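Local coordinates for protein long-chain-fatty-acid--CoA ligase FadD13 (Mycobacterium tuberculosis CDC1551, PDB 5ZRN) that belongs to the AMP-binding enzyme family of the ANL clan and holds 5'-O-{[(1R)-1-hydroxydodecyl]sulfamoyl}adenosine in its ligand pocket, at residues A[174-179]-A[305-310]; A[349-354]-A[378-383]. All coordinates share one frame; numbering follows the deposited sequence.

Contact 1 of 2, residues A[174-179]-A[305-310]; sequences VVHTHE and ESCGGG. With JSA (5'-O-{[(1R)-1-hydroxydodecyl]sulfamoyl}adenosine), chain C.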
loop_
_atom_site.group_PDB
_atom_site.type_symbol
_atom_site.label_atom_id
_atom_site.label_comp_id
_atom_site.label_asym_id
_atom_site.label_seq_id
_atom_site.Cartn_x
_atom_site.Cartn_y
_atom_site.Cartn_z
ATOM N N VAL A 174 12.710 -0.075 -1.954
ATOM C CA VAL A 174 12.145 -1.161 -2.740
ATOM C C VAL A 174 11.518 -0.520 -3.963
ATOM O O VAL A 174 10.606 0.297 -3.843
ATOM C CB VAL A 174 11.071 -1.921 -1.944
ATOM C CG1 VAL A 174 10.465 -3.030 -2.800
ATOM C CG2 VAL A 174 11.699 -2.508 -0.690
ATOM N N VAL A 175 12.007 -0.860 -5.148
ATOM C CA VAL A 175 11.425 -0.239 -6.324
ATOM C C VAL A 175 10.435 -1.140 -7.041
ATOM O O VAL A 175 10.729 -2.290 -7.362
ATOM C CB VAL A 175 12.528 0.279 -7.303
ATOM C CG1 VAL A 175 13.891 0.079 -6.691
ATOM C CG2 VAL A 175 12.414 -0.383 -8.663
ATOM N N HIS A 176 9.246 -0.597 -7.260
ATOM C CA HIS A 176 8.187 -1.308 -7.942
ATOM C C HIS A 176 7.855 -0.551 -9.211
ATOM O O HIS A 176 7.993 0.666 -9.277
ATOM C CB HIS A 176 6.948 -1.413 -7.051
ATOM C CG HIS A 176 7.024 -2.522 -6.048
ATOM N ND1 HIS A 176 7.016 -3.851 -6.408
ATOM C CD2 HIS A 176 7.128 -2.499 -4.698
ATOM C CE1 HIS A 176 7.111 -4.602 -5.326
ATOM N NE2 HIS A 176 7.182 -3.805 -4.275
ATOM N N THR A 177 7.407 -1.293 -10.211
ATOM C CA THR A 177 7.057 -0.746 -11.508
ATOM C C THR A 177 5.546 -0.738 -11.648
ATOM O O THR A 177 4.829 -1.175 -10.758
ATOM C CB THR A 177 7.619 -1.645 -12.606
ATOM O OG1 THR A 177 7.007 -2.944 -12.502
ATOM C CG2 THR A 177 9.131 -1.798 -12.450
ATOM N N HIS A 178 5.060 -0.256 -12.779
ATOM C CA HIS A 178 3.628 -0.256 -13.015
ATOM C C HIS A 178 3.161 -1.705 -13.125
ATOM O O HIS A 178 2.098 -2.065 -12.626
ATOM C CB HIS A 178 3.304 0.488 -14.304
ATOM C CG HIS A 178 3.456 1.972 -14.203
ATOM N ND1 HIS A 178 2.381 2.833 -14.223
ATOM C CD2 HIS A 178 4.561 2.751 -14.123
ATOM C CE1 HIS A 178 2.815 4.079 -14.168
ATOM N NE2 HIS A 178 4.134 4.057 -14.108
ATOM N N GLU A 179 3.969 -2.548 -13.760
ATOM C CA GLU A 179 3.593 -3.942 -13.917
ATOM C C GLU A 179 3.555 -4.716 -12.595
ATOM O O GLU A 179 2.623 -5.486 -12.365
ATOM C CB GLU A 179 4.523 -4.632 -14.919
ATOM C CG GLU A 179 4.355 -6.154 -15.022
ATOM C CD GLU A 179 2.946 -6.591 -15.419
ATOM O OE1 GLU A 179 2.389 -6.033 -16.384
ATOM O OE2 GLU A 179 2.399 -7.504 -14.771
ATOM N N GLU A 305 8.774 -6.014 -0.570
ATOM C CA GLU A 305 9.337 -6.549 -1.795
ATOM C C GLU A 305 8.315 -7.263 -2.682
ATOM O O GLU A 305 8.519 -7.373 -3.891
ATOM C CB GLU A 305 10.468 -7.511 -1.453
ATOM C CG GLU A 305 11.738 -6.858 -0.899
ATOM C CD GLU A 305 11.696 -6.565 0.597
ATOM O OE1 GLU A 305 12.796 -6.455 1.188
ATOM O OE2 GLU A 305 10.595 -6.433 1.176
ATOM N N SER A 306 7.228 -7.760 -2.090
ATOM C CA SER A 306 6.197 -8.451 -2.860
ATOM C C SER A 306 4.997 -7.543 -3.089
ATOM O O SER A 306 3.913 -8.000 -3.451
ATOM C CB SER A 306 5.754 -9.740 -2.156
ATOM O OG SER A 306 5.138 -9.460 -0.916
ATOM N N CYS A 307 5.207 -6.252 -2.862
ATOM C CA CYS A 307 4.183 -5.239 -3.067
ATOM C C CYS A 307 2.897 -5.495 -2.270
ATOM O O CYS A 307 1.793 -5.131 -2.711
ATOM C CB CYS A 307 3.858 -5.147 -4.560
ATOM S SG CYS A 307 3.220 -3.559 -5.072
ATOM N N GLY A 308 3.040 -6.096 -1.094
ATOM C CA GLY A 308 1.872 -6.381 -0.278
ATOM C C GLY A 308 1.162 -7.685 -0.642
ATOM O O GLY A 308 0.154 -8.025 -0.033
ATOM N N GLY A 309 1.678 -8.412 -1.630
ATOM C CA GLY A 309 1.060 -9.669 -2.017
ATOM C C GLY A 309 1.810 -10.879 -1.480
ATOM O O GLY A 309 2.925 -10.747 -0.980
ATOM N N GLY A 310 1.206 -12.062 -1.582
ATOM C CA GLY A 310 1.854 -13.265 -1.092
ATOM C C GLY A 310 0.877 -14.391 -0.825
ATOM O O GLY A 310 0.288 -14.934 -1.762
HETATM C C4 JSA C . 4.435 -11.848 8.899
HETATM C C5 JSA C . 3.154 -11.855 8.365
HETATM C C6 JSA C . 2.258 -12.816 8.816
HETATM N N9 JSA C . 5.090 -10.840 8.332
HETATM C C2 JSA C . 3.891 -13.662 10.224
HETATM C C12 JSA C . -3.972 -10.908 -1.690
HETATM C C11 JSA C . -4.091 -10.125 -0.381
HETATM C C10 JSA C . -2.777 -10.173 0.401
HETATM C "C9'" JSA C . -2.877 -9.393 1.713
HETATM C "C8'" JSA C . -1.525 -9.383 2.429
HETATM C "C7'" JSA C . -1.552 -8.539 3.705
HETATM C "C6'" JSA C . -0.145 -8.442 4.297
HETATM C "C5'" JSA C . -0.111 -7.594 5.569
HETATM C "C4'" JSA C . 1.325 -7.471 6.085
HETATM C "C3'" JSA C . 2.201 -6.735 5.069
HETATM C "C2'" JSA C . 3.687 -6.845 5.418
HETATM C "C1'" JSA C . 4.521 -6.114 4.363
HETATM O O1 JSA C . 4.342 -4.705 4.524
HETATM N N8 JSA C . 5.946 -6.450 4.492
HETATM S S1 JSA C . 6.630 -5.759 5.800
HETATM O O2P JSA C . 5.572 -5.102 6.634
HETATM O O1P JSA C . 7.630 -4.735 5.353
HETATM O "O5'" JSA C . 7.289 -6.769 6.569
HETATM C C5A JSA C . 7.407 -8.092 6.037
HETATM C C4A JSA C . 7.661 -9.117 7.144
HETATM O "O4'" JSA C . 6.631 -9.081 8.145
HETATM C C3A JSA C . 7.609 -10.542 6.597
HETATM O "O3'" JSA C . 8.864 -10.854 5.985
HETATM C C2A JSA C . 7.503 -11.282 7.928
HETATM O "O2'" JSA C . 8.756 -11.227 8.612
HETATM C C1A JSA C . 6.471 -10.416 8.657
HETATM C C8 JSA C . 4.265 -10.244 7.474
HETATM N N7 JSA C . 3.083 -10.856 7.490
HETATM N N3 JSA C . 4.771 -12.762 9.821
HETATM N N1 JSA C . 2.662 -13.697 9.742
HETATM N N6 JSA C . 1.014 -12.859 8.347
#

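Contact 2 of 2, residues A[349-354]-A[378-383]; sequences GEVVIK and FRTGDI. With JSA (5'-O-{[(1R)-1-hydroxydodecyl]sulfamoyl}adenosine), chain C.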
loop_
_atom_site.group_PDB
_atom_site.type_symbol
_atom_site.label_atom_id
_atom_site.label_comp_id
_atom_site.label_asym_id
_atom_site.label_seq_id
_atom_site.Cartn_x
_atom_site.Cartn_y
_atom_site.Cartn_z
ATOM N N GLY A 349 12.236 -24.470 5.216
ATOM C CA GLY A 349 13.341 -23.782 4.583
ATOM C C GLY A 349 13.030 -22.304 4.567
ATOM O O GLY A 349 12.159 -21.837 5.306
ATOM N N GLU A 350 13.748 -21.564 3.733
ATOM C CA GLU A 350 13.512 -20.137 3.615
ATOM C C GLU A 350 12.384 -19.902 2.611
ATOM O O GLU A 350 12.464 -20.327 1.455
ATOM C CB GLU A 350 14.775 -19.403 3.143
ATOM C CG GLU A 350 14.467 -17.992 2.661
ATOM C CD GLU A 350 15.691 -17.187 2.295
ATOM O OE1 GLU A 350 16.651 -17.763 1.733
ATOM O OE2 GLU A 350 15.673 -15.964 2.554
ATOM N N VAL A 351 11.330 -19.239 3.068
ATOM C CA VAL A 351 10.199 -18.927 2.209
ATOM C C VAL A 351 10.700 -18.112 1.012
ATOM O O VAL A 351 11.372 -17.098 1.184
ATOM C CB VAL A 351 9.141 -18.096 2.980
ATOM C CG1 VAL A 351 8.022 -17.668 2.056
ATOM C CG2 VAL A 351 8.582 -18.915 4.129
ATOM N N VAL A 352 10.403 -18.591 -0.193
ATOM C CA VAL A 352 10.777 -17.897 -1.419
ATOM C C VAL A 352 9.498 -17.597 -2.185
ATOM O O VAL A 352 8.491 -18.289 -2.030
ATOM C CB VAL A 352 11.706 -18.733 -2.340
ATOM C CG1 VAL A 352 13.115 -18.763 -1.771
ATOM C CG2 VAL A 352 11.156 -20.141 -2.517
ATOM N N ILE A 353 9.544 -16.560 -3.016
ATOM C CA ILE A 353 8.391 -16.148 -3.796
ATOM C C ILE A 353 8.748 -15.935 -5.267
ATOM O O ILE A 353 9.814 -15.408 -5.587
ATOM C CB ILE A 353 7.819 -14.834 -3.240
ATOM C CG1 ILE A 353 7.330 -15.050 -1.812
ATOM C CG2 ILE A 353 6.712 -14.318 -4.148
ATOM C CD1 ILE A 353 6.964 -13.783 -1.094
ATOM N N LYS A 354 7.857 -16.356 -6.157
ATOM C CA LYS A 354 8.061 -16.166 -7.587
ATOM C C LYS A 354 6.736 -15.666 -8.133
ATOM O O LYS A 354 5.764 -16.421 -8.210
ATOM C CB LYS A 354 8.447 -17.479 -8.259
ATOM C CG LYS A 354 8.879 -17.313 -9.694
ATOM C CD LYS A 354 9.228 -18.651 -10.323
ATOM C CE LYS A 354 9.431 -18.509 -11.816
ATOM N NZ LYS A 354 9.435 -19.834 -12.497
ATOM N N PHE A 378 12.533 -15.005 -5.281
ATOM C CA PHE A 378 12.921 -14.005 -4.297
ATOM C C PHE A 378 12.980 -14.603 -2.901
ATOM O O PHE A 378 11.995 -15.147 -2.408
ATOM C CB PHE A 378 11.923 -12.854 -4.276
ATOM C CG PHE A 378 12.130 -11.905 -3.132
ATOM C CD1 PHE A 378 13.067 -10.885 -3.218
ATOM C CD2 PHE A 378 11.391 -12.042 -1.961
ATOM C CE1 PHE A 378 13.261 -10.012 -2.157
ATOM C CE2 PHE A 378 11.575 -11.177 -0.896
ATOM C CZ PHE A 378 12.510 -10.161 -0.996
ATOM N N ARG A 379 14.134 -14.476 -2.260
ATOM C CA ARG A 379 14.333 -14.997 -0.915
ATOM C C ARG A 379 13.849 -13.971 0.107
ATOM O O ARG A 379 14.420 -12.891 0.237
ATOM C CB ARG A 379 15.811 -15.316 -0.724
ATOM C CG ARG A 379 16.319 -16.300 -1.765
ATOM C CD ARG A 379 17.815 -16.482 -1.701
ATOM N NE ARG A 379 18.267 -16.805 -0.355
ATOM C CZ ARG A 379 19.528 -17.081 -0.038
ATOM N NH1 ARG A 379 20.464 -17.078 -0.978
ATOM N NH2 ARG A 379 19.853 -17.352 1.221
ATOM N N THR A 380 12.789 -14.318 0.829
ATOM C CA THR A 380 12.195 -13.421 1.817
ATOM C C THR A 380 13.011 -13.240 3.087
ATOM O O THR A 380 12.844 -12.248 3.800
ATOM C CB THR A 380 10.822 -13.919 2.256
ATOM O OG1 THR A 380 10.984 -15.125 3.010
ATOM C CG2 THR A 380 9.942 -14.189 1.049
ATOM N N GLY A 381 13.881 -14.204 3.372
ATOM C CA GLY A 381 14.674 -14.134 4.580
ATOM C C GLY A 381 13.882 -14.692 5.750
ATOM O O GLY A 381 14.330 -14.625 6.897
ATOM N N ASP A 382 12.698 -15.235 5.464
ATOM C CA ASP A 382 11.842 -15.823 6.497
ATOM C C ASP A 382 11.862 -17.344 6.446
ATOM O O ASP A 382 11.739 -17.947 5.380
ATOM C CB ASP A 382 10.393 -15.348 6.354
ATOM C CG ASP A 382 10.217 -13.894 6.727
ATOM O OD1 ASP A 382 10.768 -13.476 7.768
ATOM O OD2 ASP A 382 9.518 -13.174 5.988
ATOM N N ILE A 383 12.025 -17.958 7.611
ATOM C CA ILE A 383 12.053 -19.409 7.718
ATOM C C ILE A 383 10.639 -19.916 7.918
ATOM O O ILE A 383 9.855 -19.315 8.652
ATOM C CB ILE A 383 12.898 -19.862 8.908
ATOM C CG1 ILE A 383 14.348 -19.431 8.701
ATOM C CG2 ILE A 383 12.815 -21.362 9.059
ATOM C CD1 ILE A 383 14.974 -19.998 7.442
HETATM C C4 JSA C . 4.435 -11.848 8.899
HETATM C C5 JSA C . 3.154 -11.855 8.365
HETATM C C6 JSA C . 2.258 -12.816 8.816
HETATM N N9 JSA C . 5.090 -10.840 8.332
HETATM C C2 JSA C . 3.891 -13.662 10.224
HETATM C C12 JSA C . -3.972 -10.908 -1.690
HETATM C C11 JSA C . -4.091 -10.125 -0.381
HETATM C C10 JSA C . -2.777 -10.173 0.401
HETATM C "C9'" JSA C . -2.877 -9.393 1.713
HETATM C "C8'" JSA C . -1.525 -9.383 2.429
HETATM C "C7'" JSA C . -1.552 -8.539 3.705
HETATM C "C6'" JSA C . -0.145 -8.442 4.297
HETATM C "C5'" JSA C . -0.111 -7.594 5.569
HETATM C "C4'" JSA C . 1.325 -7.471 6.085
HETATM C "C3'" JSA C . 2.201 -6.735 5.069
HETATM C "C2'" JSA C . 3.687 -6.845 5.418
HETATM C "C1'" JSA C . 4.521 -6.114 4.363
HETATM O O1 JSA C . 4.342 -4.705 4.524
HETATM N N8 JSA C . 5.946 -6.450 4.492
HETATM S S1 JSA C . 6.630 -5.759 5.800
HETATM O O2P JSA C . 5.572 -5.102 6.634
HETATM O O1P JSA C . 7.630 -4.735 5.353
HETATM O "O5'" JSA C . 7.289 -6.769 6.569
HETATM C C5A JSA C . 7.407 -8.092 6.037
HETATM C C4A JSA C . 7.661 -9.117 7.144
HETATM O "O4'" JSA C . 6.631 -9.081 8.145
HETATM C C3A JSA C . 7.609 -10.542 6.597
HETATM O "O3'" JSA C . 8.864 -10.854 5.985
HETATM C C2A JSA C . 7.503 -11.282 7.928
HETATM O "O2'" JSA C . 8.756 -11.227 8.612
HETATM C C1A JSA C . 6.471 -10.416 8.657
HETATM C C8 JSA C . 4.265 -10.244 7.474
HETATM N N7 JSA C . 3.083 -10.856 7.490
HETATM N N3 JSA C . 4.771 -12.762 9.821
HETATM N N1 JSA C . 2.662 -13.697 9.742
HETATM N N6 JSA C . 1.014 -12.859 8.347
#

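Contact 1 of 2, residues A[174-179]-A[305-310]
His176 laid against Cys307 makes this a buried, side-chain-mediated contact between the end of strand 173-177 and the loop that joins strand 296-302 to strand 310-313, in the chain's interior. The sulfur sits almost exactly over the ring: Cys307 SG is 3.9 Å from the centroid of the His176 imidazole and only 1° off its normal, a sulfur-aromatic contact. Cys307 CB shares that face nearer the rim, 3.4 Å from His176 CE1, in a CH-pi contact. With SG anti to the backbone N of Cys307 (chi1 -154°), both atoms can lie over the one ring. At the ring edge, near its plane, Glu305 O lies 3.4 Å from His176 CE1. Two residues earlier in the strand, Val174 CG1 packs on Glu305 CA at 3.8 Å. Within the loop, a type I' turn runs from Ser306 to Gly309, closed by Gly309 N to Ser306 O, with Ser306 OG donating to Gly309 O as well (2.6 Å), and it brings Gly308 O to 3.3 Å from C8' of the JSA chain. Both ring nitrogens are engaged, His176 ND1 with Ser180 OG and NE2 with Thr304 O. These bonds probably restrict rotation of the imidazole, keeping its face turned to Cys307.

Contact 2 of 2, residues A[349-354]-A[378-383]
Val351 O is gripped by two donors of one residue: Thr380 N, 3.1 Å away and nearly in line with the carbonyl, and Thr380 OG1, 2.7 Å away and tilted 32° from the carbonyl plane. The bond pair sits in antiparallel sheet, at a beta bulge in which strand 350-355 passes from pairing with 377-380 (Val352-Arg379) to 382-386 (Glu350-Ile383). The chain turns at Gly381 into strand 382-386, and Thr380 OG1 also accepts from Asp382 N, an ST turn. On one side of the bulge, Ile353 and Phe378 form a hydrogen-bonded pair; at the bulge, Val351 N donates to Asp382 O at 2.7 Å. Glu350 reaches over the corner with an extended chain, CG anti to its N (chi1 165°). Its OE1 takes Arg379 NE in a salt bridge of 2.8 Å, on the syn side but 29° out of the carboxylate plane, carboxylate and guanidinium planes nearly perpendicular, while OE2 receives a weak bond from Gly381 N. On the face of Ile353, CD1 of that residue meets Thr380 CG2 at 3.7 Å. The turn delivers Asp382 to the ligand pocket, where Arg397 and Tyr301 also hold its carboxylate. There Asp382 OD1 accepts from the ribose hydroxyl O2' of JSA at 3.1 Å.

Overall arrangement
Contact 1 closes before contact 2 opens along the chain, and their centres lie about 15 Å apart. The centre of contact 1 lies about 9 Å from that of the chain; it joins the three-stranded antiparallel sheet to the loop between strands 296-302 and 310-313 of the nine-stranded mixed sheet. Contact 2, centred about 21 Å out, lies in the five-stranded antiparallel sheet and the hairpin strand 382-386. They meet where Glu305 CB packs on Phe378 CZ at 3.4 Å. JSA touches both: its alkyl chain passes Gly308, and its ribose meets Asp382. Structural elements distant in sequence thus line different parts of one ligand pocket, to which Gly300 and Thr304 add further hydrogen bonds.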